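Local atomic coordinates of pectate lyase (Paenibacillus sp. 0602, PDB entry 5GT5), a protein that cleaves polygalacturonate and partly methylated pectin in an endo fashion by beta-elimination, probably with calcium as cofactor. Residues W138-K143 and S217-N222; D79-P84 and D147-D152; N222-S227 and A310-K315. The protein carries 1 engineered substitution. All blocks are in the same frame, centred on the assembly; numbering follows the deposited sequence.

Overall arrangement
All three contacts join excursions from the parallel beta-helix of this polysaccharide lyase. Interaction 1 is the most buried: a glutamate reaches the first turn of helix 219-225 beside a tryptophan. Interaction 3 uses the same helix, sharing N222, but lies farther out and pairs it with helix 306-314 and the next lysine, through a tyrosine hydroxyl and a CH-pi contact; the two meet where L224 packs on W138. Interaction 2, partly buried and holding one aspartate of the probable calcium site, joins loops by apolar touch and a water bridge, weak on one side. It meets interaction 1 where T82 probably hydrogen-bonds to the W138 carbonyl and D147 to the T142 hydroxyl, but not interaction 3.

Interaction 1 of 3, residues W138-K143 and S217-N222; sequences WDESTK and SYPMYN
The indole of W138 receives the ring of Y221 on one face, in an edge-to-face pair with the planes at 85° and the centroids 5.9 Å apart. Y221 CD1 stands above the rim of the indole and not over its middle. At the edge of the indole, in its plane, lies CG of E140, and the same CG also sits at the edge of the Y218 ring. M220 adds a Met-aromatic contact, its SD placed obliquely 5.2 Å from the centroid of the six-membered ring of W138. The extended M220 chain runs on to the 140-143 turn, where SD lies 3.7 Å from K143 C.

The polar centre is the carboxylate of E140, whose chain bends at chi2 (-77°). Its two oxygens use their syn lone pairs on successive N-H groups in the first turn of helix 219-225: M220 N gives OE1 a nearly straight bond of 2.7 Å, and Y221 N binds OE2 at 3.0 Å. W138 NE1 adds a second bond to OE2 (2.8 Å), lying close to the indole plane but rising above the carboxylate plane, so three donors fix the group's rotation. The helix start would be expected to favour the charged carboxylate. An alanine in place of E140 would probably leave M220 N, Y221 N and W138 NE1 without these acceptors and the indole freer to shift.

Y221 OH is held by E212 of helix 203-212, while T82 bonds the carbonyl of W138 from the loop before helix 84-89. M211 of helix 203-212 and I236 of helix 233-241 also pack on W138 and Y221, which places the contact inside a cluster of short helices beside the beta-helix.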
ATOM      1  N   TRP A 138     -20.385  28.688  13.671  1.00  7.15           N
ATOM      2  CA  TRP A 138     -19.868  29.267  14.903  1.00  6.10           C
ATOM      3  C   TRP A 138     -19.996  28.290  16.076  1.00  8.26           C
ATOM      4  O   TRP A 138     -20.987  27.570  16.207  1.00  8.12           O
ATOM      5  CB  TRP A 138     -20.670  30.557  15.138  1.00  6.14           C
ATOM      6  CG  TRP A 138     -20.397  31.284  16.440  1.00  5.95           C
ATOM      7  CD1 TRP A 138     -21.092  31.152  17.610  1.00  7.10           C
ATOM      8  CD2 TRP A 138     -19.383  32.279  16.680  1.00  6.07           C
ATOM      9  NE1 TRP A 138     -20.578  32.007  18.562  1.00  6.52           N
ATOM     10  CE2 TRP A 138     -19.533  32.711  18.018  1.00  7.20           C
ATOM     11  CE3 TRP A 138     -18.384  32.856  15.889  1.00  8.01           C
ATOM     12  CZ2 TRP A 138     -18.700  33.675  18.600  1.00  8.58           C
ATOM     13  CZ3 TRP A 138     -17.552  33.852  16.457  1.00  7.62           C
ATOM     14  CH2 TRP A 138     -17.715  34.237  17.809  1.00  8.64           C
ATOM     15  N   ASP A 139     -18.989  28.289  16.936  1.00  6.43           N
ATOM     16  CA  ASP A 139     -19.003  27.394  18.089  1.00  7.91           C
ATOM     17  C   ASP A 139     -19.360  28.081  19.410  1.00  7.72           C
ATOM     18  O   ASP A 139     -18.497  28.721  20.032  1.00  9.56           O
ATOM     19  CB  ASP A 139     -17.643  26.735  18.248  1.00  9.34           C
ATOM     20  CG  ASP A 139     -17.545  25.930  19.501  1.00  7.69           C
ATOM     21  OD1 ASP A 139     -18.588  25.400  19.986  1.00  8.70           O
ATOM     22  OD2 ASP A 139     -16.407  25.837  20.046  1.00  8.32           O
ATOM     23  N   GLU A 140     -20.604  27.902  19.858  1.00  8.28           N
ATOM     24  CA  GLU A 140     -20.956  28.228  21.233  1.00  6.93           C
ATOM     25  C   GLU A 140     -20.703  27.073  22.199  1.00 10.04           C
ATOM     26  O   GLU A 140     -20.221  27.302  23.332  1.00 11.13           O
ATOM     27  CB  GLU A 140     -22.416  28.627  21.331  1.00  9.33           C
ATOM     28  CG  GLU A 140     -22.727  29.975  20.691  1.00  9.08           C
ATOM     29  CD  GLU A 140     -22.298  31.169  21.536  1.00  7.45           C
ATOM     30  OE1 GLU A 140     -22.219  31.045  22.797  1.00 11.44           O
ATOM     31  OE2 GLU A 140     -22.048  32.259  20.943  1.00  9.32           O
ATOM     32  N   SER A 141     -21.024  25.846  21.782  1.00  9.61           N
ATOM     33  CA  SER A 141     -21.013  24.694  22.686  1.00 11.08           C
ATOM     34  C   SER A 141     -19.692  24.466  23.391  1.00 10.59           C
ATOM     35  O   SER A 141     -19.658  24.178  24.606  1.00 12.96           O
ATOM     36  CB  SER A 141     -21.418  23.436  21.906  1.00 13.33           C
ATOM     37  OG  SER A 141     -21.489  22.321  22.776  1.00 20.19           O
ATOM     38  N   THR A 142     -18.595  24.606  22.654  1.00  8.70           N
ATOM     39  CA  THR A 142     -17.275  24.436  23.248  1.00 10.47           C
ATOM     40  C   THR A 142     -16.445  25.717  23.298  1.00  9.39           C
ATOM     41  O   THR A 142     -15.211  25.672  23.326  1.00  9.92           O
ATOM     42  CB  THR A 142     -16.494  23.246  22.633  1.00 11.89           C
ATOM     43  OG1 THR A 142     -16.365  23.397  21.209  1.00  9.35           O
ATOM     44  CG2 THR A 142     -17.242  21.947  22.872  1.00 13.33           C
ATOM     45  N   LYS A 143     -17.161  26.847  23.310  1.00  8.25           N
ATOM     46  CA  LYS A 143     -16.589  28.131  23.743  1.00  9.98           C
ATOM     47  C   LYS A 143     -15.389  28.549  22.925  1.00  8.93           C
ATOM     48  O   LYS A 143     -14.448  29.152  23.437  1.00 10.00           O
ATOM     49  CB  LYS A 143     -16.250  28.086  25.242  1.00 13.56           C
ATOM     50  CG  LYS A 143     -17.494  27.888  26.129  1.00 13.42           C
ATOM     51  CD  LYS A 143     -17.157  27.935  27.601  1.00 22.25           C
ATOM     52  CE  LYS A 143     -18.333  27.462  28.429  1.00 33.32           C
ATOM     53  NZ  LYS A 143     -19.515  28.325  28.216  1.00 44.51           N
ATOM     54  N   SER A 217     -29.241  34.701  22.415  1.00 13.51           N
ATOM     55  CA  SER A 217     -29.260  33.272  22.152  1.00 18.37           C
ATOM     56  C   SER A 217     -27.876  32.699  21.934  1.00 15.40           C
ATOM     57  O   SER A 217     -27.724  31.489  21.769  1.00 15.89           O
ATOM     58  CB  SER A 217     -30.101  32.985  20.923  1.00 14.94           C
ATOM     59  OG  SER A 217     -31.446  33.368  21.118  1.00 21.04           O
ATOM     60  N   TYR A 218     -26.875  33.574  21.915  1.00 13.54           N
ATOM     61  CA  TYR A 218     -25.492  33.167  21.636  1.00 10.31           C
ATOM     62  C   TYR A 218     -24.565  33.803  22.651  1.00 10.00           C
ATOM     63  O   TYR A 218     -24.001  34.874  22.407  1.00 10.55           O
ATOM     64  CB  TYR A 218     -25.126  33.573  20.202  1.00 10.90           C
ATOM     65  CG  TYR A 218     -26.106  33.036  19.181  1.00 10.78           C
ATOM     66  CD1 TYR A 218     -25.949  31.762  18.636  1.00 12.74           C
ATOM     67  CD2 TYR A 218     -27.192  33.803  18.769  1.00 12.30           C
ATOM     68  CE1 TYR A 218     -26.860  31.269  17.717  1.00 13.60           C
ATOM     69  CE2 TYR A 218     -28.100  33.316  17.857  1.00 13.06           C
ATOM     70  CZ  TYR A 218     -27.930  32.055  17.337  1.00 13.60           C
ATOM     71  OH  TYR A 218     -28.835  31.559  16.415  1.00 17.61           O
ATOM     72  N   PRO A 219     -24.402  33.157  23.811  1.00  9.83           N
ATOM     73  CA  PRO A 219     -23.697  33.815  24.930  1.00  9.47           C
ATOM     74  C   PRO A 219     -22.252  34.250  24.644  1.00 10.19           C
ATOM     75  O   PRO A 219     -21.861  35.351  25.067  1.00 11.78           O
ATOM     76  CB  PRO A 219     -23.726  32.766  26.039  1.00 10.69           C
ATOM     77  CG  PRO A 219     -24.837  31.816  25.657  1.00 14.64           C
ATOM     78  CD  PRO A 219     -24.997  31.859  24.178  1.00 11.95           C
ATOM     79  N   MET A 220     -21.472  33.432  23.936  1.00  7.97           N
ATOM     80  CA  MET A 220     -20.115  33.847  23.611  1.00  7.56           C
ATOM     81  C   MET A 220     -20.098  35.049  22.675  1.00  7.92           C
ATOM     82  O   MET A 220     -19.387  36.015  22.930  1.00  7.88           O
ATOM     83  CB  MET A 220     -19.347  32.681  22.981  1.00  8.68           C
ATOM     84  CG  MET A 220     -17.931  33.071  22.605  1.00  6.59           C
ATOM     85  SD  MET A 220     -17.155  31.605  21.928  1.00 12.39           S
ATOM     86  CE  MET A 220     -15.676  32.315  21.276  1.00 12.63           C
ATOM     87  N   TYR A 221     -20.850  34.961  21.583  1.00  6.59           N
ATOM     88  CA  TYR A 221     -20.959  36.080  20.664  1.00  6.16           C
ATOM     89  C   TYR A 221     -21.413  37.344  21.393  1.00  8.19           C
ATOM     90  O   TYR A 221     -20.818  38.444  21.237  1.00  7.36           O
ATOM     91  CB  TYR A 221     -21.918  35.724  19.518  1.00  7.52           C
ATOM     92  CG  TYR A 221     -22.039  36.859  18.525  1.00  5.99           C
ATOM     93  CD1 TYR A 221     -21.065  37.073  17.568  1.00  6.37           C
ATOM     94  CD2 TYR A 221     -23.116  37.754  18.584  1.00  8.07           C
ATOM     95  CE1 TYR A 221     -21.139  38.138  16.681  1.00  7.87           C
ATOM     96  CE2 TYR A 221     -23.214  38.800  17.689  1.00  7.72           C
ATOM     97  CZ  TYR A 221     -22.234  38.987  16.730  1.00  8.54           C
ATOM     98  OH  TYR A 221     -22.286  40.045  15.856  1.00  9.05           O
ATOM     99  N   ASN A 222     -22.435  37.185  22.230  1.00  7.10           N
ATOM    100  CA  ASN A 222     -22.950  38.312  23.013  1.00  7.76           C
ATOM    101  C   ASN A 222     -21.870  38.923  23.910  1.00 10.27           C
ATOM    102  O   ASN A 222     -21.680  40.141  23.952  1.00  8.93           O
ATOM    103  CB  ASN A 222     -24.173  37.857  23.822  1.00 10.49           C
ATOM    104  CG  ASN A 222     -24.934  39.008  24.455  1.00 15.09           C
ATOM    105  OD1 ASN A 222     -25.219  40.021  23.815  1.00 13.60           O
ATOM    106  ND2 ASN A 222     -25.254  38.857  25.735  1.00 34.17           N
TER

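Interaction 2 of 3, residues D79-P84 and D147-D152; sequences DALTHP and DKNDWD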
ATOM      1  N   ASP A  79     -25.295  17.362  14.584  1.00 12.15           N
ATOM      2  CA  ASP A  79     -26.229  18.412  14.207  1.00 12.08           C
ATOM      3  C   ASP A  79     -25.592  19.782  14.086  1.00 11.58           C
ATOM      4  O   ASP A  79     -24.712  20.133  14.876  1.00 13.16           O
ATOM      5  CB  ASP A  79     -27.320  18.515  15.277  1.00 17.13           C
ATOM      6  CG  ASP A  79     -28.325  17.384  15.202  1.00 25.96           C
ATOM      7  OD1 ASP A  79     -28.331  16.633  14.201  1.00 23.61           O
ATOM      8  OD2 ASP A  79     -29.109  17.257  16.162  1.00 31.83           O
ATOM      9  N   ALA A  80     -26.066  20.551  13.116  1.00  9.77           N
ATOM     10  CA  ALA A  80     -25.758  21.966  13.079  1.00 10.68           C
ATOM     11  C   ALA A  80     -26.511  22.613  14.236  1.00 11.05           C
ATOM     12  O   ALA A  80     -27.722  22.389  14.423  1.00 12.25           O
ATOM     13  CB  ALA A  80     -26.179  22.557  11.733  1.00 13.01           C
ATOM     14  N   LEU A  81     -25.780  23.394  15.026  1.00  8.57           N
ATOM     15  CA  LEU A  81     -26.338  24.083  16.194  1.00  9.65           C
ATOM     16  C   LEU A  81     -26.520  25.573  16.006  1.00 12.16           C
ATOM     17  O   LEU A  81     -27.266  26.188  16.775  1.00 14.04           O
ATOM     18  CB  LEU A  81     -25.416  23.879  17.399  1.00 10.36           C
ATOM     19  CG  LEU A  81     -25.042  22.420  17.670  1.00 11.98           C
ATOM     20  CD1 LEU A  81     -24.006  22.250  18.795  1.00 13.77           C
ATOM     21  CD2 LEU A  81     -26.320  21.631  17.959  1.00 15.53           C
ATOM     22  N   THR A  82     -25.833  26.171  15.031  1.00  7.82           N
ATOM     23  CA  THR A  82     -25.788  27.649  14.950  1.00  7.87           C
ATOM     24  C   THR A  82     -25.938  28.276  13.569  1.00  8.09           C
ATOM     25  O   THR A  82     -26.495  29.360  13.453  1.00 10.24           O
ATOM     26  CB  THR A  82     -24.469  28.215  15.543  1.00  8.73           C
ATOM     27  OG1 THR A  82     -23.374  27.567  14.861  1.00  8.69           O
ATOM     28  CG2 THR A  82     -24.377  27.982  17.070  1.00  9.56           C
ATOM     29  N   HIS A  83     -25.452  27.638  12.507  1.00  8.03           N
ATOM     30  CA  HIS A  83     -25.530  28.304  11.209  1.00  7.12           C
ATOM     31  C   HIS A  83     -26.954  28.226  10.661  1.00  8.26           C
ATOM     32  O   HIS A  83     -27.498  27.123  10.550  1.00  9.81           O
ATOM     33  CB  HIS A  83     -24.544  27.740  10.178  1.00  7.86           C
ATOM     34  CG  HIS A  83     -24.265  28.684   9.054  1.00  8.86           C
ATOM     35  ND1 HIS A  83     -25.228  29.054   8.128  1.00  9.21           N
ATOM     36  CD2 HIS A  83     -23.146  29.373   8.738  1.00 10.27           C
ATOM     37  CE1 HIS A  83     -24.696  29.923   7.284  1.00  7.64           C
ATOM     38  NE2 HIS A  83     -23.437  30.142   7.640  1.00  8.85           N
ATOM     39  N   PRO A  84     -27.548  29.382  10.335  1.00  8.81           N
ATOM     40  CA  PRO A  84     -28.953  29.339   9.888  1.00  9.80           C
ATOM     41  C   PRO A  84     -29.193  28.453   8.651  1.00 11.72           C
ATOM     42  O   PRO A  84     -30.245  27.824   8.550  1.00 13.14           O
ATOM     43  CB  PRO A  84     -29.266  30.811   9.586  1.00 14.67           C
ATOM     44  CG  PRO A  84     -27.946  31.476   9.358  1.00 12.55           C
ATOM     45  CD  PRO A  84     -26.989  30.746  10.305  1.00 10.54           C
ATOM     46  N   ASP A 147     -14.798  21.776  19.360  1.00  8.77           N
ATOM     47  CA  ASP A 147     -14.570  20.388  19.778  1.00  7.90           C
ATOM     48  C   ASP A 147     -15.798  19.502  19.714  1.00 13.32           C
ATOM     49  O   ASP A 147     -15.696  18.311  20.003  1.00 16.36           O
ATOM     50  CB  ASP A 147     -13.945  20.361  21.199  1.00 10.54           C
ATOM     51  CG  ASP A 147     -12.425  20.623  21.198  1.00 15.48           C
ATOM     52  OD1 ASP A 147     -11.755  20.365  20.165  1.00 21.69           O
ATOM     53  OD2 ASP A 147     -11.908  21.078  22.248  1.00 24.75           O
ATOM     54  N   LYS A 148     -16.950  20.042  19.318  1.00  7.46           N
ATOM     55  CA  LYS A 148     -18.182  19.265  19.328  1.00  9.78           C
ATOM     56  C   LYS A 148     -18.539  18.636  17.979  1.00  9.66           C
ATOM     57  O   LYS A 148     -18.673  17.411  17.874  1.00 12.55           O
ATOM     58  CB  LYS A 148     -19.370  20.088  19.826  1.00 11.15           C
ATOM     59  CG  LYS A 148     -20.609  19.226  20.047  1.00 15.38           C
ATOM     60  CD  LYS A 148     -21.734  20.005  20.656  1.00 32.81           C
ATOM     61  CE  LYS A 148     -22.877  19.070  21.023  1.00 46.36           C
ATOM     62  NZ  LYS A 148     -22.451  18.132  22.106  1.00 49.50           N
ATOM     63  N   ASN A 149     -18.681  19.462  16.945  1.00  7.03           N
ATOM     64  CA  ASN A 149     -19.297  18.957  15.711  1.00  9.52           C
ATOM     65  C   ASN A 149     -18.465  17.917  14.967  1.00  8.91           C
ATOM     66  O   ASN A 149     -19.015  17.009  14.317  1.00  8.66           O
ATOM     67  CB  ASN A 149     -19.602  20.103  14.748  1.00  8.68           C
ATOM     68  CG  ASN A 149     -20.671  21.039  15.273  1.00  8.68           C
ATOM     69  OD1 ASN A 149     -20.934  21.089  16.493  1.00 10.21           O
ATOM     70  ND2 ASN A 149     -21.292  21.788  14.363  1.00  9.09           N
ATOM     71  N   ASP A 150     -17.150  18.067  15.030  1.00  8.53           N
ATOM     72  CA  ASP A 150     -16.219  17.133  14.381  1.00  9.47           C
ATOM     73  C   ASP A 150     -16.452  17.051  12.878  1.00  8.95           C
ATOM     74  O   ASP A 150     -16.337  15.979  12.289  1.00 10.19           O
ATOM     75  CB  ASP A 150     -16.290  15.730  15.016  1.00  7.41           C
ATOM     76  CG  ASP A 150     -15.907  15.717  16.485  1.00 17.86           C
ATOM     77  OD1 ASP A 150     -15.138  16.593  16.948  1.00 16.27           O
ATOM     78  OD2 ASP A 150     -16.377  14.807  17.192  1.00 20.36           O
ATOM     79  N   TRP A 151     -16.821  18.170  12.250  1.00  7.79           N
ATOM     80  CA  TRP A 151     -16.970  18.203  10.798  1.00  6.60           C
ATOM     81  C   TRP A 151     -15.661  18.535  10.103  1.00  6.77           C
ATOM     82  O   TRP A 151     -15.088  19.611  10.358  1.00  7.67           O
ATOM     83  CB  TRP A 151     -17.976  19.281  10.382  1.00  9.06           C
ATOM     84  CG  TRP A 151     -19.386  19.209  10.917  1.00  7.02           C
ATOM     85  CD1 TRP A 151     -20.062  18.117  11.427  1.00  7.81           C
ATOM     86  CD2 TRP A 151     -20.300  20.307  10.954  1.00  6.24           C
ATOM     87  NE1 TRP A 151     -21.355  18.487  11.770  1.00  6.61           N
ATOM     88  CE2 TRP A 151     -21.513  19.822  11.501  1.00  6.81           C
ATOM     89  CE3 TRP A 151     -20.209  21.656  10.590  1.00  7.94           C
ATOM     90  CZ2 TRP A 151     -22.639  20.640  11.659  1.00  7.21           C
ATOM     91  CZ3 TRP A 151     -21.317  22.468  10.760  1.00  9.11           C
ATOM     92  CH2 TRP A 151     -22.508  21.963  11.315  1.00  7.56           C
ATOM     93  N   ASP A 152     -15.176  17.641   9.239  1.00  5.83           N
ATOM     94  CA  ASP A 152     -13.942  17.829   8.477  1.00  7.14           C
ATOM     95  C   ASP A 152     -14.274  17.576   7.029  1.00  6.88           C
ATOM     96  O   ASP A 152     -15.118  16.719   6.744  1.00  9.24           O
ATOM     97  CB  ASP A 152     -12.889  16.801   8.925  1.00  7.58           C
ATOM     98  CG  ASP A 152     -12.839  16.647  10.432  1.00 10.59           C
ATOM     99  OD1 ASP A 152     -12.180  17.456  11.078  1.00  9.06           O
ATOM    100  OD2 ASP A 152     -13.456  15.697  10.964  1.00 17.46           O
TER
HETATM  101  O   HOH W   1     -22.994  19.161  16.834  1.00 10.72           O
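W151 turns its CG anti to its own carbonyl carbon (chi1 -58°), and the indole meets A80 at its edge. N149 has the same kind of first torsion (chi1 -66°), and its ND2 comes over one face of that indole, toward the rim. W151 CH2 touches A80 CB at 3.7 Å, while the backbone N of A80 lies in the ring plane at the rim. ND2 of N149 stands 3.2 Å above the indole plane, with E137 as its hydrogen-bond acceptor. On the other branch of the amide, N149 OD1 accepts a weak bond from a water that also donates to D79 O at 2.8 Å. Farther out, the L81 and K148 side chains cross at about a right angle, CD1 of L81 lying 3.7 Å from CD of K148.

E137 also accepts the backbone N-H groups of L81, T82 and H83, and W151 NE1 is bonded to N78 O, which fixes the indole at its polar edge. Beyond W151, whose backbone pairs with D174, the chain enters D152. By similarity D152 joins D174 and D178 in binding calcium, the aspartate-rich site characteristic of polysaccharide lyase family 1.

Interaction 3 of 3, residues N222-S227 and A310-K315; sequences NYLRSS and AAIASK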
ATOM      1  N   ASN A 222     -22.435  37.185  22.230  1.00  7.10           N
ATOM      2  CA  ASN A 222     -22.950  38.312  23.013  1.00  7.76           C
ATOM      3  C   ASN A 222     -21.870  38.923  23.910  1.00 10.27           C
ATOM      4  O   ASN A 222     -21.680  40.141  23.952  1.00  8.93           O
ATOM      5  CB  ASN A 222     -24.173  37.857  23.822  1.00 10.49           C
ATOM      6  CG  ASN A 222     -24.934  39.008  24.455  1.00 15.09           C
ATOM      7  OD1 ASN A 222     -25.219  40.021  23.815  1.00 13.60           O
ATOM      8  ND2 ASN A 222     -25.254  38.857  25.735  1.00 34.17           N
ATOM      9  N   TYR A 223     -21.096  38.076  24.575  1.00 10.20           N
ATOM     10  CA  TYR A 223     -20.015  38.557  25.413  1.00  8.17           C
ATOM     11  C   TYR A 223     -18.957  39.321  24.607  1.00  8.70           C
ATOM     12  O   TYR A 223     -18.483  40.375  25.017  1.00  8.69           O
ATOM     13  CB  TYR A 223     -19.382  37.381  26.142  1.00  8.40           C
ATOM     14  CG  TYR A 223     -18.278  37.792  27.058  1.00  9.29           C
ATOM     15  CD1 TYR A 223     -18.546  38.457  28.246  1.00  8.65           C
ATOM     16  CD2 TYR A 223     -16.942  37.548  26.728  1.00  8.82           C
ATOM     17  CE1 TYR A 223     -17.509  38.842  29.091  1.00 10.19           C
ATOM     18  CE2 TYR A 223     -15.896  37.933  27.567  1.00 11.53           C
ATOM     19  CZ  TYR A 223     -16.188  38.604  28.724  1.00  9.49           C
ATOM     20  OH  TYR A 223     -15.140  38.993  29.548  1.00 13.17           O
ATOM     21  N   LEU A 224     -18.562  38.768  23.462  1.00  8.15           N
ATOM     22  CA  LEU A 224     -17.573  39.424  22.617  1.00  6.49           C
ATOM     23  C   LEU A 224     -18.026  40.808  22.154  1.00  8.55           C
ATOM     24  O   LEU A 224     -17.206  41.726  22.043  1.00  8.99           O
ATOM     25  CB  LEU A 224     -17.249  38.559  21.409  1.00  6.62           C
ATOM     26  CG  LEU A 224     -16.636  37.198  21.720  1.00  6.04           C
ATOM     27  CD1 LEU A 224     -16.582  36.393  20.411  1.00 10.63           C
ATOM     28  CD2 LEU A 224     -15.230  37.381  22.346  1.00  9.17           C
ATOM     29  N   ARG A 225     -19.317  40.947  21.842  1.00  8.76           N
ATOM     30  CA  ARG A 225     -19.893  42.237  21.421  1.00  7.08           C
ATOM     31  C   ARG A 225     -20.138  43.198  22.578  1.00 11.24           C
ATOM     32  O   ARG A 225     -20.324  44.395  22.361  1.00 11.36           O
ATOM     33  CB  ARG A 225     -21.230  41.989  20.718  1.00  7.47           C
ATOM     34  CG  ARG A 225     -21.120  41.253  19.378  1.00  8.12           C
ATOM     35  CD  ARG A 225     -20.660  42.156  18.234  1.00  9.44           C
ATOM     36  NE  ARG A 225     -21.753  43.100  17.903  1.00  8.39           N
ATOM     37  CZ  ARG A 225     -21.736  44.398  18.234  1.00 10.94           C
ATOM     38  NH1 ARG A 225     -20.678  44.956  18.829  1.00  9.59           N
ATOM     39  NH2 ARG A 225     -22.791  45.159  17.937  1.00 11.95           N
ATOM     40  N   SER A 226     -20.158  42.660  23.796  1.00  9.57           N
ATOM     41  CA  SER A 226     -20.512  43.444  24.979  1.00 10.22           C
ATOM     42  C   SER A 226     -19.397  44.382  25.398  1.00 10.02           C
ATOM     43  O   SER A 226     -18.272  44.331  24.904  1.00  9.97           O
ATOM     44  CB  SER A 226     -20.823  42.519  26.163  1.00 10.50           C
ATOM     45  OG  SER A 226     -19.627  42.092  26.806  1.00 10.00           O
ATOM     46  N   SER A 227     -19.729  45.289  26.320  1.00  9.93           N
ATOM     47  CA  SER A 227     -18.748  46.220  26.836  1.00  9.50           C
ATOM     48  C   SER A 227     -17.610  45.570  27.614  1.00  7.67           C
ATOM     49  O   SER A 227     -16.638  46.242  27.933  1.00  9.96           O
ATOM     50  CB  SER A 227     -19.452  47.246  27.744  1.00 10.27           C
ATOM     51  OG  SER A 227     -19.994  46.609  28.886  1.00 13.31           O
ATOM     52  N   ALA A 310      -7.299  39.730  27.087  1.00  7.31           N
ATOM     53  CA  ALA A 310      -7.396  39.319  28.478  1.00  9.01           C
ATOM     54  C   ALA A 310      -8.843  39.162  28.925  1.00  7.52           C
ATOM     55  O   ALA A 310      -9.192  38.198  29.632  1.00 10.20           O
ATOM     56  CB  ALA A 310      -6.655  40.320  29.381  1.00 10.02           C
ATOM     57  N   ALA A 311      -9.710  40.064  28.464  1.00  8.00           N
ATOM     58  CA  ALA A 311     -11.123  39.955  28.788  1.00  7.30           C
ATOM     59  C   ALA A 311     -11.773  38.700  28.158  1.00  7.99           C
ATOM     60  O   ALA A 311     -12.596  38.035  28.794  1.00 11.15           O
ATOM     61  CB  ALA A 311     -11.854  41.212  28.376  1.00  8.46           C
ATOM     62  N   ILE A 312     -11.362  38.343  26.938  1.00  7.22           N
ATOM     63  CA  ILE A 312     -11.885  37.134  26.285  1.00  7.07           C
ATOM     64  C   ILE A 312     -11.483  35.870  27.062  1.00 10.30           C
ATOM     65  O   ILE A 312     -12.338  35.049  27.418  1.00  9.17           O
ATOM     66  CB  ILE A 312     -11.368  37.074  24.847  1.00  8.53           C
ATOM     67  CG1 ILE A 312     -11.982  38.222  24.026  1.00  9.41           C
ATOM     68  CG2 ILE A 312     -11.661  35.714  24.200  1.00  8.77           C
ATOM     69  CD1 ILE A 312     -11.343  38.392  22.631  1.00  7.83           C
ATOM     70  N   ALA A 313     -10.200  35.784  27.380  1.00  9.61           N
ATOM     71  CA  ALA A 313      -9.673  34.614  28.067  1.00 11.19           C
ATOM     72  C   ALA A 313     -10.177  34.530  29.501  1.00  9.21           C
ATOM     73  O   ALA A 313     -10.369  33.439  30.032  1.00  9.62           O
ATOM     74  CB  ALA A 313      -8.173  34.604  28.020  1.00 11.68           C
ATOM     75  N   SER A 314     -10.438  35.666  30.128  1.00 10.64           N
ATOM     76  CA  SER A 314     -10.850  35.645  31.542  1.00 11.98           C
ATOM     77  C   SER A 314     -12.197  34.955  31.736  1.00  9.48           C
ATOM     78  O   SER A 314     -12.534  34.478  32.825  1.00 10.94           O
ATOM     79  CB  SER A 314     -10.958  37.069  32.083  1.00 12.77           C
ATOM     80  OG  SER A 314     -12.154  37.683  31.623  1.00 18.18           O
ATOM     81  N   LYS A 315     -13.003  34.923  30.684  1.00  9.85           N
ATOM     82  CA  LYS A 315     -14.290  34.249  30.762  1.00 12.15           C
ATOM     83  C   LYS A 315     -14.247  32.813  30.226  1.00 10.71           C
ATOM     84  O   LYS A 315     -15.283  32.129  30.130  1.00 17.39           O
ATOM     85  CB  LYS A 315     -15.380  35.059  30.045  1.00 14.59           C
ATOM     86  CG  LYS A 315     -15.931  36.173  30.872  1.00 21.43           C
ATOM     87  CD  LYS A 315     -16.708  35.673  32.076  1.00 20.78           C
ATOM     88  CE  LYS A 315     -17.327  36.856  32.828  1.00 27.86           C
ATOM     89  NZ  LYS A 315     -18.514  36.430  33.610  1.00 28.65           N
TER
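Y223 reaches from helix 219-225 to residues 311-315 of the facing segment. Its CB carries CG anti to the backbone N (chi1 -179°), on the side of helix 306-314. On one side of the ring, K315 CB makes an off-centre CH-pi contact, 4.2 Å from the centroid. Farther along the ring, CE1 meets K315 CG at 3.6 Å, while CE2 has A311 O at its edge, close to the ring plane. CZ lies 3.3 Å from K315 CG, and the lysine chain, bent at chi2, crosses the tyrosine at about a right angle. At the tip, OH donates to A311 O over 2.8 Å, coming from well above the carbonyl plane, and K315 CG lies 3.2 Å from the same OH.

Both helices belong to excursions from the parallel beta-helix: helix 219-225 follows strand 184-194 and precedes strand 248-249, while helix 306-314 follows strand 291-293 and precedes strand 324-329. Their pairing therefore joins separate excursions on the outside of the solenoid, away from the probable calcium and catalytic sites.

A311 O is gripped twice, since S314 OG, three residues on, donates to it from the opposite face at 2.9 Å. Y223 O is likewise doubly engaged, by S226 N and S226 OG, where the chain leaves its helix. Deeper in, L224 CD2 rests on I312 CG1 at 3.8 Å, the two side chains crossing nearly at right angles. I236 of helix 233-241 also touches L224, and Y317 brings its ring against that of Y223 with the planes inclined at about 40°.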